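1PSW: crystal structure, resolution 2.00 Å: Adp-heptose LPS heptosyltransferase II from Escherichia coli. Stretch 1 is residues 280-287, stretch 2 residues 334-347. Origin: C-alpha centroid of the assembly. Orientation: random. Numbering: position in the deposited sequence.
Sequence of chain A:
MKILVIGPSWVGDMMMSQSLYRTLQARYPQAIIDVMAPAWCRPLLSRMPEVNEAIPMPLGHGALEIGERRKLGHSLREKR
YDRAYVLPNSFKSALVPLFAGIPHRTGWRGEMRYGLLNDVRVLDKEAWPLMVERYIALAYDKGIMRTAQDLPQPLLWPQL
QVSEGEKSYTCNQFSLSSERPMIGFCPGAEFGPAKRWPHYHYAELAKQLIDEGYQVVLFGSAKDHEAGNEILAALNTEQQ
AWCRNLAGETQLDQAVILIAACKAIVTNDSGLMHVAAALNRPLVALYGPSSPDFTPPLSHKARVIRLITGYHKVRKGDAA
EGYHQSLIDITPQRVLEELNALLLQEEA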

ATOM      1  N   ASN A 280      -4.503  -3.463  10.032  1.00 19.55           N
ATOM      2  CA  ASN A 280      -4.599  -3.086  11.442  1.00 20.72           C
ATOM      3  C   ASN A 280      -3.596  -3.853  12.318  1.00 20.75           C
ATOM      4  O   ASN A 280      -3.903  -4.247  13.446  1.00 17.62           O
ATOM      5  N   ARG A 281      -2.402  -4.077  11.785  1.00 18.93           N
ATOM      6  CA  ARG A 281      -1.361  -4.777  12.520  1.00 19.18           C
ATOM      7  C   ARG A 281      -0.501  -3.733  13.231  1.00 19.33           C
ATOM      8  O   ARG A 281      -0.297  -2.639  12.709  1.00 20.59           O
ATOM      9  N   PRO A 282      -0.010  -4.038  14.444  1.00 19.21           N
ATOM     10  CA  PRO A 282       0.828  -3.044  15.122  1.00 19.12           C
ATOM     11  C   PRO A 282       2.000  -2.801  14.183  1.00 18.41           C
ATOM     12  O   PRO A 282       2.543  -3.743  13.608  1.00 18.74           O
ATOM     13  N   LEU A 283       2.385  -1.545  14.025  1.00 18.35           N
ATOM     14  CA  LEU A 283       3.465  -1.227  13.113  1.00 19.50           C
ATOM     15  C   LEU A 283       4.273  -0.015  13.535  1.00 18.00           C
ATOM     16  O   LEU A 283       3.753   0.928  14.121  1.00 16.55           O
ATOM     17  N   VAL A 284       5.565  -0.068  13.250  1.00 15.98           N
ATOM     18  CA  VAL A 284       6.466   1.032  13.563  1.00 15.71           C
ATOM     19  C   VAL A 284       7.007   1.471  12.205  1.00 14.85           C
ATOM     20  O   VAL A 284       7.658   0.687  11.512  1.00 16.01           O
ATOM     21  N   ALA A 285       6.724   2.715  11.832  1.00 14.18           N
ATOM     22  CA  ALA A 285       7.152   3.275  10.559  1.00 14.34           C
ATOM     23  C   ALA A 285       8.303   4.260  10.757  1.00 16.00           C
ATOM     24  O   ALA A 285       8.176   5.252  11.470  1.00 15.89           O
ATOM     25  N   LEU A 286       9.430   3.965  10.115  1.00 15.83           N
ATOM     26  CA  LEU A 286      10.634   4.778  10.227  1.00 15.44           C
ATOM     27  C   LEU A 286      10.805   5.792   9.105  1.00 15.92           C
ATOM     28  O   LEU A 286      10.914   5.427   7.928  1.00 16.91           O
ATOM     29  N   TYR A 287      10.847   7.066   9.480  1.00 15.18           N
ATOM     30  CA  TYR A 287      11.002   8.153   8.517  1.00 17.20           C
ATOM     31  C   TYR A 287      12.315   8.907   8.660  1.00 18.48           C
ATOM     32  O   TYR A 287      12.840   9.071   9.760  1.00 18.24           O
ATOM     33  N   ARG A 334      15.970   2.174  20.016  1.00 23.63           N
ATOM     34  CA  ARG A 334      14.811   3.063  20.054  1.00 26.27           C
ATOM     35  C   ARG A 334      13.612   2.345  19.433  1.00 25.00           C
ATOM     36  O   ARG A 334      12.512   2.347  19.989  1.00 25.65           O
ATOM     37  N   VAL A 335      13.839   1.721  18.280  1.00 23.73           N
ATOM     38  CA  VAL A 335      12.797   0.992  17.565  1.00 21.30           C
ATOM     39  C   VAL A 335      12.307  -0.210  18.370  1.00 21.68           C
ATOM     40  O   VAL A 335      11.103  -0.471  18.459  1.00 19.37           O
ATOM     41  N   LEU A 336      13.242  -0.940  18.965  1.00 21.74           N
ATOM     42  CA  LEU A 336      12.894  -2.111  19.763  1.00 24.13           C
ATOM     43  C   LEU A 336      11.969  -1.740  20.923  1.00 25.09           C
ATOM     44  O   LEU A 336      11.016  -2.458  21.224  1.00 26.75           O
ATOM     45  N   GLU A 337      12.263  -0.619  21.572  1.00 27.71           N
ATOM     46  CA  GLU A 337      11.457  -0.148  22.693  1.00 29.48           C
ATOM     47  C   GLU A 337      10.037   0.188  22.266  1.00 29.24           C
ATOM     48  O   GLU A 337       9.077  -0.119  22.971  1.00 27.51           O
ATOM     49  N   GLU A 338       9.908   0.836  21.114  1.00 28.06           N
ATOM     50  CA  GLU A 338       8.594   1.200  20.593  1.00 28.72           C
ATOM     51  C   GLU A 338       7.834  -0.068  20.200  1.00 26.62           C
ATOM     52  O   GLU A 338       6.621  -0.175  20.404  1.00 24.57           O
ATOM     53  N   LEU A 339       8.562  -1.024  19.633  1.00 25.23           N
ATOM     54  CA  LEU A 339       7.978  -2.281  19.194  1.00 24.52           C
ATOM     55  C   LEU A 339       7.480  -3.122  20.374  1.00 23.45           C
ATOM     56  O   LEU A 339       6.335  -3.568  20.373  1.00 22.05           O
ATOM     57  N   ASN A 340       8.316  -3.333  21.385  1.00 24.24           N
ATOM     58  CA  ASN A 340       7.886  -4.132  22.532  1.00 25.72           C
ATOM     59  C   ASN A 340       6.640  -3.551  23.201  1.00 26.64           C
ATOM     60  O   ASN A 340       5.815  -4.289  23.743  1.00 27.08           O
ATOM     61  N   ALA A 341       6.496  -2.230  23.157  1.00 27.53           N
ATOM     62  CA  ALA A 341       5.339  -1.574  23.771  1.00 26.62           C
ATOM     63  C   ALA A 341       4.052  -1.949  23.048  1.00 26.28           C
ATOM     64  O   ALA A 341       3.051  -2.298  23.676  1.00 26.54           O
ATOM     65  N   LEU A 342       4.080  -1.870  21.721  1.00 24.32           N
ATOM     66  CA  LEU A 342       2.914  -2.210  20.912  1.00 23.28           C
ATOM     67  C   LEU A 342       2.629  -3.706  20.989  1.00 25.00           C
ATOM     68  O   LEU A 342       1.477  -4.129  20.920  1.00 23.83           O
ATOM     69  N   LEU A 343       3.682  -4.509  21.121  1.00 24.56           N
ATOM     70  CA  LEU A 343       3.503  -5.950  21.218  1.00 27.12           C
ATOM     71  C   LEU A 343       2.807  -6.283  22.533  1.00 27.33           C
ATOM     72  O   LEU A 343       1.978  -7.191  22.587  1.00 27.59           O
ATOM     73  N   LEU A 344       3.128  -5.534  23.585  1.00 29.00           N
ATOM     74  CA  LEU A 344       2.515  -5.752  24.895  1.00 31.46           C
ATOM     75  C   LEU A 344       1.022  -5.428  24.841  1.00 32.43           C
ATOM     76  O   LEU A 344       0.193  -6.202  25.322  1.00 32.18           O
ATOM     77  N   GLN A 345       0.694  -4.279  24.254  1.00 34.06           N
ATOM     78  CA  GLN A 345      -0.689  -3.825  24.113  1.00 34.66           C
ATOM     79  C   GLN A 345      -1.535  -4.902  23.443  1.00 36.04           C
ATOM     80  O   GLN A 345      -2.656  -5.188  23.862  1.00 35.07           O
ATOM     81  N   GLU A 346      -0.985  -5.488  22.387  1.00 36.41           N
ATOM     82  CA  GLU A 346      -1.677  -6.527  21.642  1.00 38.29           C
ATOM     83  C   GLU A 346      -1.955  -7.762  22.501  1.00 38.49           C
ATOM     84  O   GLU A 346      -3.020  -8.370  22.390  1.00 38.10           O
ATOM     85  N   GLU A 347      -1.008  -8.129  23.358  1.00 39.16           N
ATOM     86  CA  GLU A 347      -1.194  -9.293  24.223  1.00 40.90           C
ATOM     87  C   GLU A 347      -2.253  -9.014  25.285  1.00 40.89           C
ATOM     88  O   GLU A 347      -3.125  -9.845  25.542  1.00 41.16           O
TER

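The contact between residues 280-287, a short loop leading into a strand, and helix 334-347 is a small apolar packing, closed at the loop end by a salt bridge. It illustrates a general principle of α/β architecture: a strand offers alternate side chains to a helix, and the helix answers with residues spaced three or four apart. Strand and helix run nearly antiparallel, at 156°, with their axes 8.7 Å apart at closest approach, and the two stretches together bury 425 Å².

The alternation is plain in the strand. Val-284 points toward the helix, Leu-283 points away, and Ala-285 is out of reach. Val-284, with chi1 t, is the centre of the packing and loses 85 Å² to the helix. Its CG2 lies 3.8 Å from CD1 of Leu-339, 3.9 Å from CD1 of Leu-342 and 3.9 Å from CG of Glu-338, so one methyl group sits among residues from successive turns. Its other methyl, CG1, faces the preceding turn, 4.2 Å from CG1 of Val-335.

On the helix, Val-335 (t), Glu-338 (t) and Leu-342 (m, t) point toward the strand. Leu-339 starts sideways, but its t, p rotamer brings the end of the side chain inward. Glu-338 contributes the aliphatic part of its side chain to the Val-284 contact. Leu-286 makes a comparable adjustment from the strand: its CB is directed sideways, yet the m, t conformation carries CD2 to 3.8 Å from CG2 of Val-335. Although the CA-to-CB bond of Leu-283 points away, its backbone O still lies 3.7 Å from CD1 of Leu-342.

Just before the strand, Pro-282 extends the apolar surface. Its CA-to-CB bond points toward the helix, with CB 4.1 Å from CB of Leu-342 and CG 3.9 Å from OE1 of Glu-346, beside the polar end of the contact.

There, Arg-281 leaves its CA sideways but folds through m, m and p torsions until its guanidinium meets Glu-346, whose extended t, t side chain reaches it. Arg-281 NH1 donates to Glu-346 OE2 at 2.7 Å, forming the salt bridge; a weak second hydrogen bond runs from Arg-281 NH2 to the same OE2 at 3.0 Å. The carboxylate oxygen thus approaches the guanidinium edge near its plane, where the N-H groups are directed. Water 1 reinforces the pair: it donates to Glu-346 OE2 at 2.6 Å and weakly accepts from Arg-281 NH2 at 2.8 Å. Charge pairing and hydration therefore finish a contact whose middle is hydrocarbon.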

ATOM      1  CB  ASN A 280      -6.027  -3.340  11.942  1.00 24.86           C
ATOM      2  CG  ASN A 280      -6.344  -2.589  13.224  1.00 28.15           C
ATOM      3  OD1 ASN A 280      -6.008  -1.414  13.358  1.00 34.79           O
ATOM      4  ND2 ASN A 280      -7.001  -3.256  14.163  1.00 32.28           N
ATOM      5  CB  ARG A 281      -0.473  -5.583  11.553  1.00 19.83           C
ATOM      6  CG  ARG A 281      -1.128  -6.792  10.874  1.00 22.46           C
ATOM      7  CD  ARG A 281      -1.215  -7.986  11.818  1.00 24.31           C
ATOM      8  NE  ARG A 281      -2.249  -7.802  12.809  1.00 26.43           N
ATOM      9  CZ  ARG A 281      -2.140  -8.131  14.087  1.00 24.97           C
ATOM     10  NH1 ARG A 281      -1.027  -8.676  14.562  1.00 23.85           N
ATOM     11  NH2 ARG A 281      -3.164  -7.892  14.895  1.00 24.76           N
ATOM     12  CB  PRO A 282       1.252  -3.758  16.395  1.00 20.06           C
ATOM     13  CG  PRO A 282       0.062  -4.627  16.692  1.00 19.65           C
ATOM     14  CD  PRO A 282      -0.290  -5.185  15.325  1.00 19.48           C
ATOM     15  CB  LEU A 283       2.885  -1.026  11.706  1.00 23.19           C
ATOM     16  CG  LEU A 283       3.693  -0.318  10.620  1.00 27.35           C
ATOM     17  CD1 LEU A 283       3.652  -1.095   9.309  1.00 29.81           C
ATOM     18  CD2 LEU A 283       3.117   1.074  10.436  1.00 28.24           C
ATOM     19  CB  VAL A 284       7.638   0.575  14.465  1.00 15.69           C
ATOM     20  CG1 VAL A 284       8.586   1.743  14.716  1.00 15.25           C
ATOM     21  CG2 VAL A 284       7.105   0.047  15.783  1.00 18.58           C
ATOM     22  CB  ALA A 285       5.972   3.958   9.882  1.00 13.68           C
ATOM     23  CB  LEU A 286      11.850   3.856  10.287  1.00 14.37           C
ATOM     24  CG  LEU A 286      11.678   2.687  11.263  1.00 15.17           C
ATOM     25  CD1 LEU A 286      12.952   1.850  11.273  1.00 15.63           C
ATOM     26  CD2 LEU A 286      11.372   3.208  12.677  1.00 13.46           C
ATOM     27  CB  TYR A 287       9.863   9.159   8.664  1.00 18.33           C
ATOM     28  CG  TYR A 287       8.533   8.681   8.139  1.00 18.87           C
ATOM     29  CD1 TYR A 287       7.776   7.738   8.838  1.00 18.96           C
ATOM     30  CD2 TYR A 287       8.024   9.184   6.943  1.00 17.35           C
ATOM     31  CE1 TYR A 287       6.540   7.311   8.353  1.00 19.09           C
ATOM     32  CE2 TYR A 287       6.793   8.765   6.452  1.00 18.79           C
ATOM     33  CZ  TYR A 287       6.056   7.834   7.159  1.00 18.48           C
ATOM     34  OH  TYR A 287       4.823   7.434   6.685  1.00 19.15           O
ATOM     35  CB  ARG A 334      15.098   4.359  19.283  1.00 28.82           C
ATOM     36  CG  ARG A 334      13.915   5.312  19.184  1.00 32.23           C
ATOM     37  CD  ARG A 334      14.227   6.469  18.240  1.00 37.21           C
ATOM     38  NE  ARG A 334      15.255   7.370  18.766  1.00 42.66           N
ATOM     39  CZ  ARG A 334      15.005   8.446  19.507  1.00 43.05           C
ATOM     40  NH1 ARG A 334      13.754   8.764  19.814  1.00 44.01           N
ATOM     41  NH2 ARG A 334      16.003   9.205  19.938  1.00 43.70           N
ATOM     42  CB  VAL A 335      13.310   0.518  16.176  1.00 21.24           C
ATOM     43  CG1 VAL A 335      12.230  -0.288  15.450  1.00 20.27           C
ATOM     44  CG2 VAL A 335      13.701   1.730  15.335  1.00 16.89           C
ATOM     45  CB  LEU A 336      14.159  -2.778  20.307  1.00 22.84           C
ATOM     46  CG  LEU A 336      13.945  -3.982  21.223  1.00 24.29           C
ATOM     47  CD1 LEU A 336      13.229  -5.097  20.467  1.00 22.10           C
ATOM     48  CD2 LEU A 336      15.292  -4.463  21.742  1.00 26.17           C
ATOM     49  CB  GLU A 337      12.106   1.082  23.323  1.00 33.42           C
ATOM     50  CG  GLU A 337      13.215   0.752  24.304  1.00 39.22           C
ATOM     51  CD  GLU A 337      13.935   1.987  24.814  1.00 42.26           C
ATOM     52  OE1 GLU A 337      13.251   2.993  25.106  1.00 45.24           O
ATOM     53  OE2 GLU A 337      15.179   1.945  24.939  1.00 43.22           O
ATOM     54  CB  GLU A 338       8.743   2.099  19.365  1.00 30.69           C
ATOM     55  CG  GLU A 338       7.422   2.549  18.774  1.00 37.92           C
ATOM     56  CD  GLU A 338       6.750   3.624  19.603  1.00 43.02           C
ATOM     57  OE1 GLU A 338       7.345   4.716  19.742  1.00 44.66           O
ATOM     58  OE2 GLU A 338       5.639   3.376  20.122  1.00 44.83           O
ATOM     59  CB  LEU A 339       9.001  -3.065  18.365  1.00 24.45           C
ATOM     60  CG  LEU A 339       8.492  -4.214  17.492  1.00 26.86           C
ATOM     61  CD1 LEU A 339       7.514  -3.683  16.450  1.00 27.82           C
ATOM     62  CD2 LEU A 339       9.674  -4.892  16.799  1.00 27.48           C
ATOM     63  CB  ASN A 340       9.009  -4.264  23.568  1.00 26.09           C
ATOM     64  CG  ASN A 340      10.131  -5.164  23.099  1.00 24.84           C
ATOM     65  OD1 ASN A 340       9.894  -6.191  22.468  1.00 26.30           O
ATOM     66  ND2 ASN A 340      11.364  -4.789  23.415  1.00 27.50           N
ATOM     67  CB  ALA A 341       5.522  -0.062  23.757  1.00 26.48           C
ATOM     68  CB  LEU A 342       3.144  -1.808  19.450  1.00 24.15           C
ATOM     69  CG  LEU A 342       3.245  -0.310  19.116  1.00 25.01           C
ATOM     70  CD1 LEU A 342       3.641  -0.146  17.649  1.00 22.88           C
ATOM     71  CD2 LEU A 342       1.909   0.382  19.386  1.00 23.36           C
ATOM     72  CB  LEU A 343       4.853  -6.667  21.127  1.00 25.44           C
ATOM     73  CG  LEU A 343       5.449  -6.756  19.713  1.00 24.14           C
ATOM     74  CD1 LEU A 343       6.910  -7.163  19.785  1.00 24.83           C
ATOM     75  CD2 LEU A 343       4.659  -7.755  18.888  1.00 22.95           C
ATOM     76  CB  LEU A 344       3.187  -4.876  25.954  1.00 33.13           C
ATOM     77  CG  LEU A 344       2.553  -4.957  27.348  1.00 35.89           C
ATOM     78  CD1 LEU A 344       2.906  -6.296  27.994  1.00 36.76           C
ATOM     79  CD2 LEU A 344       3.049  -3.804  28.210  1.00 34.95           C
ATOM     80  CB  GLN A 345      -0.743  -2.558  23.257  1.00 35.72           C
ATOM     81  CG  GLN A 345      -2.146  -1.981  23.059  1.00 37.06           C
ATOM     82  CD  GLN A 345      -2.262  -1.115  21.802  1.00 38.16           C
ATOM     83  OE1 GLN A 345      -1.324  -0.405  21.430  1.00 34.80           O
ATOM     84  NE2 GLN A 345      -3.427  -1.159  21.157  1.00 36.62           N
ATOM     85  CB  GLU A 346      -0.857  -6.896  20.401  1.00 39.79           C
ATOM     86  CG  GLU A 346      -1.401  -8.073  19.608  1.00 44.09           C
ATOM     87  CD  GLU A 346      -0.688  -8.253  18.273  1.00 44.60           C
ATOM     88  OE1 GLU A 346       0.563  -8.174  18.246  1.00 42.80           O
ATOM     89  OE2 GLU A 346      -1.380  -8.491  17.262  1.00 45.05           O
ATOM     90  CB  GLU A 347       0.123  -9.673  24.903  1.00 42.72           C
ATOM     91  CG  GLU A 347       1.245  -9.990  23.934  1.00 46.61           C
ATOM     92  CD  GLU A 347       2.516 -10.431  24.634  1.00 48.50           C
ATOM     93  OE1 GLU A 347       2.979  -9.711  25.543  1.00 49.10           O
ATOM     94  OE2 GLU A 347       3.057 -11.496  24.269  1.00 49.91           O
TER
HETATM   95  O   HOH W   1      -3.186  -6.662  17.366  1.00 39.65           O